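Local coordinates for protein ORF10 (Moritella marina, PDB 6RIW) that probably catalyses the 3-oxoacyl-[acyl-carrier-protein] synthase (ketosynthase) step of polyunsaturated fatty acid synthesis, this chain being the ketosynthase-chain length factor part of a longer synthase, at residues Pro468-Ser480 against Met556-Gly568. Sequence-based numbering, arbitrary orientation.
Sequences PLAIIGMDSHFGS and MMMQVADNAAKDG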
# COMPACT_ATOMS: atom_id res chain seq x y z
N PRO A 468 -0.84 -27.74 1.70
CA PRO A 468 -2.11 -27.04 1.46
C PRO A 468 -2.51 -26.21 2.66
O PRO A 468 -2.15 -26.50 3.81
CB PRO A 468 -3.11 -28.18 1.21
CG PRO A 468 -2.27 -29.30 0.68
CD PRO A 468 -0.94 -29.18 1.40
N LEU A 469 -3.25 -25.15 2.39
CA LEU A 469 -3.77 -24.28 3.43
C LEU A 469 -5.20 -24.67 3.72
O LEU A 469 -5.99 -24.84 2.80
CB LEU A 469 -3.72 -22.82 2.98
CG LEU A 469 -2.34 -22.19 2.82
CD1 LEU A 469 -2.49 -20.89 2.04
CD2 LEU A 469 -1.75 -21.93 4.19
N ALA A 470 -5.55 -24.78 5.00
CA ALA A 470 -6.94 -25.02 5.37
C ALA A 470 -7.62 -23.70 5.70
O ALA A 470 -7.10 -22.93 6.50
CB ALA A 470 -7.01 -25.96 6.58
N ILE A 471 -8.78 -23.45 5.10
CA ILE A 471 -9.59 -22.28 5.46
C ILE A 471 -10.48 -22.67 6.63
O ILE A 471 -11.33 -23.56 6.49
CB ILE A 471 -10.45 -21.81 4.27
CG1 ILE A 471 -9.59 -21.49 3.05
CG2 ILE A 471 -11.33 -20.61 4.69
CD1 ILE A 471 -10.36 -21.28 1.70
N ILE A 472 -10.29 -22.03 7.79
CA ILE A 472 -10.99 -22.40 9.02
C ILE A 472 -11.86 -21.28 9.57
O ILE A 472 -12.57 -21.50 10.56
CB ILE A 472 -9.99 -22.87 10.10
CG1 ILE A 472 -9.02 -21.73 10.47
CG2 ILE A 472 -9.19 -24.03 9.58
CD1 ILE A 472 -8.10 -22.08 11.63
N GLY A 473 -11.86 -20.10 8.97
CA GLY A 473 -12.70 -19.05 9.47
C GLY A 473 -12.95 -18.10 8.32
O GLY A 473 -12.02 -17.91 7.52
N MET A 474 -14.17 -17.57 8.17
CA MET A 474 -14.51 -16.67 7.06
C MET A 474 -15.57 -15.68 7.51
O MET A 474 -16.43 -16.00 8.35
CB MET A 474 -15.03 -17.42 5.82
CG MET A 474 -14.16 -18.56 5.29
SD MET A 474 -14.55 -19.09 3.61
CE MET A 474 -16.20 -19.72 3.78
N ASP A 475 -15.54 -14.49 6.91
CA ASP A 475 -16.68 -13.57 6.97
C ASP A 475 -16.67 -12.70 5.71
O ASP A 475 -15.64 -12.52 5.07
CB ASP A 475 -16.69 -12.71 8.23
CG ASP A 475 -18.02 -11.93 8.41
OD1 ASP A 475 -19.11 -12.46 8.06
OD2 ASP A 475 -17.97 -10.78 8.89
N SER A 476 -17.84 -12.17 5.37
CA SER A 476 -17.98 -11.43 4.12
C SER A 476 -19.03 -10.33 4.28
O SER A 476 -20.06 -10.53 4.92
CB SER A 476 -18.38 -12.37 2.99
OG SER A 476 -19.64 -12.97 3.27
N HIS A 477 -18.79 -9.21 3.62
CA HIS A 477 -19.76 -8.11 3.55
C HIS A 477 -19.68 -7.55 2.13
O HIS A 477 -18.82 -6.71 1.83
CB HIS A 477 -19.44 -7.08 4.62
CG HIS A 477 -20.47 -6.01 4.74
ND1 HIS A 477 -20.59 -5.23 5.87
CD2 HIS A 477 -21.43 -5.58 3.89
CE1 HIS A 477 -21.58 -4.36 5.70
NE2 HIS A 477 -22.11 -4.56 4.51
N PHE A 478 -20.57 -8.02 1.26
CA PHE A 478 -20.60 -7.63 -0.15
C PHE A 478 -21.97 -7.04 -0.44
O PHE A 478 -22.98 -7.75 -0.41
CB PHE A 478 -20.34 -8.83 -1.06
CG PHE A 478 -18.93 -9.32 -1.03
CD1 PHE A 478 -17.89 -8.53 -1.48
CD2 PHE A 478 -18.66 -10.60 -0.55
CE1 PHE A 478 -16.59 -8.99 -1.47
CE2 PHE A 478 -17.36 -11.07 -0.53
CZ PHE A 478 -16.32 -10.25 -0.99
N GLY A 479 -22.01 -5.74 -0.72
CA GLY A 479 -23.30 -5.13 -0.98
C GLY A 479 -24.18 -5.29 0.24
O GLY A 479 -23.72 -5.18 1.37
N SER A 480 -25.46 -5.59 0.02
CA SER A 480 -26.35 -5.79 1.16
C SER A 480 -26.23 -7.19 1.78
O SER A 480 -26.93 -7.47 2.76
CB SER A 480 -27.80 -5.52 0.74
OG SER A 480 -28.13 -6.39 -0.32
N MET A 556 -14.72 -1.40 7.62
CA MET A 556 -15.21 -2.61 6.96
C MET A 556 -14.23 -3.75 7.10
O MET A 556 -14.63 -4.89 7.37
CB MET A 556 -15.49 -2.35 5.48
CG MET A 556 -16.65 -1.45 5.23
SD MET A 556 -18.18 -2.38 5.05
CE MET A 556 -17.89 -3.22 3.49
N MET A 557 -12.93 -3.48 6.88
CA MET A 557 -11.91 -4.52 6.99
C MET A 557 -11.83 -5.04 8.42
O MET A 557 -11.69 -6.25 8.65
CB MET A 557 -10.54 -3.98 6.55
CG MET A 557 -9.36 -4.90 6.92
SD MET A 557 -8.62 -4.50 8.54
CE MET A 557 -7.76 -6.03 8.91
N MET A 558 -11.92 -4.14 9.39
CA MET A 558 -11.76 -4.56 10.78
C MET A 558 -12.89 -5.48 11.21
O MET A 558 -12.66 -6.47 11.92
CB MET A 558 -11.71 -3.32 11.68
CG MET A 558 -10.39 -2.57 11.58
SD MET A 558 -10.67 -0.84 12.01
CE MET A 558 -10.75 -1.01 13.78
N GLN A 559 -14.12 -5.17 10.79
CA GLN A 559 -15.26 -5.98 11.18
C GLN A 559 -15.18 -7.39 10.59
O GLN A 559 -15.41 -8.38 11.30
CB GLN A 559 -16.56 -5.31 10.76
CG GLN A 559 -17.80 -6.00 11.24
CD GLN A 559 -18.99 -5.07 11.27
OE1 GLN A 559 -19.52 -4.69 10.22
NE2 GLN A 559 -19.40 -4.67 12.47
N VAL A 560 -14.87 -7.52 9.29
CA VAL A 560 -14.85 -8.87 8.71
C VAL A 560 -13.67 -9.66 9.25
O VAL A 560 -13.79 -10.88 9.46
CB VAL A 560 -14.87 -8.84 7.16
CG1 VAL A 560 -16.17 -8.23 6.63
CG2 VAL A 560 -13.62 -8.13 6.56
N ALA A 561 -12.53 -9.01 9.47
CA ALA A 561 -11.36 -9.72 9.99
C ALA A 561 -11.62 -10.23 11.40
O ALA A 561 -11.29 -11.37 11.74
CB ALA A 561 -10.12 -8.82 10.00
N ASP A 562 -12.22 -9.38 12.24
CA ASP A 562 -12.59 -9.78 13.60
C ASP A 562 -13.53 -10.98 13.59
O ASP A 562 -13.34 -11.94 14.34
CB ASP A 562 -13.24 -8.59 14.32
CG ASP A 562 -13.42 -8.83 15.82
OD1 ASP A 562 -12.46 -9.24 16.49
OD2 ASP A 562 -14.54 -8.57 16.31
N ASN A 563 -14.55 -10.94 12.73
CA ASN A 563 -15.51 -12.04 12.65
C ASN A 563 -14.86 -13.32 12.14
O ASN A 563 -15.11 -14.41 12.68
CB ASN A 563 -16.70 -11.64 11.76
CG ASN A 563 -17.60 -10.63 12.43
OD1 ASN A 563 -17.60 -10.49 13.65
ND2 ASN A 563 -18.38 -9.92 11.63
N ALA A 564 -13.99 -13.21 11.13
CA ALA A 564 -13.30 -14.39 10.63
C ALA A 564 -12.39 -14.99 11.71
O ALA A 564 -12.29 -16.22 11.84
CB ALA A 564 -12.50 -14.04 9.36
N ALA A 565 -11.73 -14.14 12.51
CA ALA A 565 -10.84 -14.62 13.56
C ALA A 565 -11.63 -15.39 14.62
O ALA A 565 -11.18 -16.45 15.09
CB ALA A 565 -10.09 -13.46 14.21
N LYS A 566 -12.81 -14.89 14.98
CA LYS A 566 -13.68 -15.61 15.91
C LYS A 566 -14.16 -16.93 15.32
O LYS A 566 -14.14 -17.97 15.99
CB LYS A 566 -14.87 -14.74 16.30
CG LYS A 566 -14.52 -13.61 17.27
CD LYS A 566 -15.62 -12.56 17.33
CE LYS A 566 -15.26 -11.44 18.29
NZ LYS A 566 -16.31 -10.38 18.24
N ASP A 567 -14.58 -16.90 14.05
CA ASP A 567 -15.05 -18.10 13.37
C ASP A 567 -13.95 -19.15 13.28
O ASP A 567 -14.23 -20.36 13.33
CB ASP A 567 -15.57 -17.71 11.98
CG ASP A 567 -16.26 -18.85 11.24
OD1 ASP A 567 -17.09 -19.57 11.84
OD2 ASP A 567 -15.99 -19.01 10.03
N GLY A 568 -12.69 -18.72 13.15
CA GLY A 568 -11.58 -19.64 13.11
C GLY A 568 -11.05 -20.08 14.46
O GLY A 568 -10.04 -20.79 14.50
O HOH W 1 -19.13 -6.30 8.17
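Ile472 O meets Gly568 CA, just past the helix end, in a CA-H...O contact of 3.3 Å. Gly473 follows, pressed against the last helical turn. A side chain here would run into Ala564 O and Gly568 N, and its absence lets strand and helix approach closely. Met474 N gives its hydrogen to Asp567 OD2 at 3.0 Å, on the anti lone pair of that oxygen. Tyr762 OH also hydrogen-bonds Asp567 OD2, and His889 NE2 hydrogen-bonds OD1, so both carboxylate oxygens are engaged.

Asp475 CB lies 3.6 Å from Val560 O. CG stands anti to the backbone N (chi1 -170°), which carries the carboxylate to Asn563. Asn563 ND2 donates to Asp475 OD2 at 2.9 Å, nearly straight at 163°. The hydrogen arrives from above the carboxylate plane, but OD2 lies in the plane of the amide. Asp475 OD1 takes the backbone N-H of Leu484 and a weak bond from Ser476 N. An alanine at this position is likely to leave the Asn563 amide and Leu484 N-H without their acceptor. His477 CB rests on Val560 CG1 at 4.0 Å. The bent chain of Met556 lays SD and CE over one face of the His477 ring, SD 4.1 Å from the ring centroid. At the ring edge a water links ND1 to Gln559 OE1, while Gln559 NE2 hydrogen-bonds Asp534 O. Helix 552-567 runs nearly antiparallel to strand 469-478 (148°), and helix 841-854 takes Met474 on the other side, consistent with the alpha-beta-alpha-beta-alpha layers of the thiolase fold.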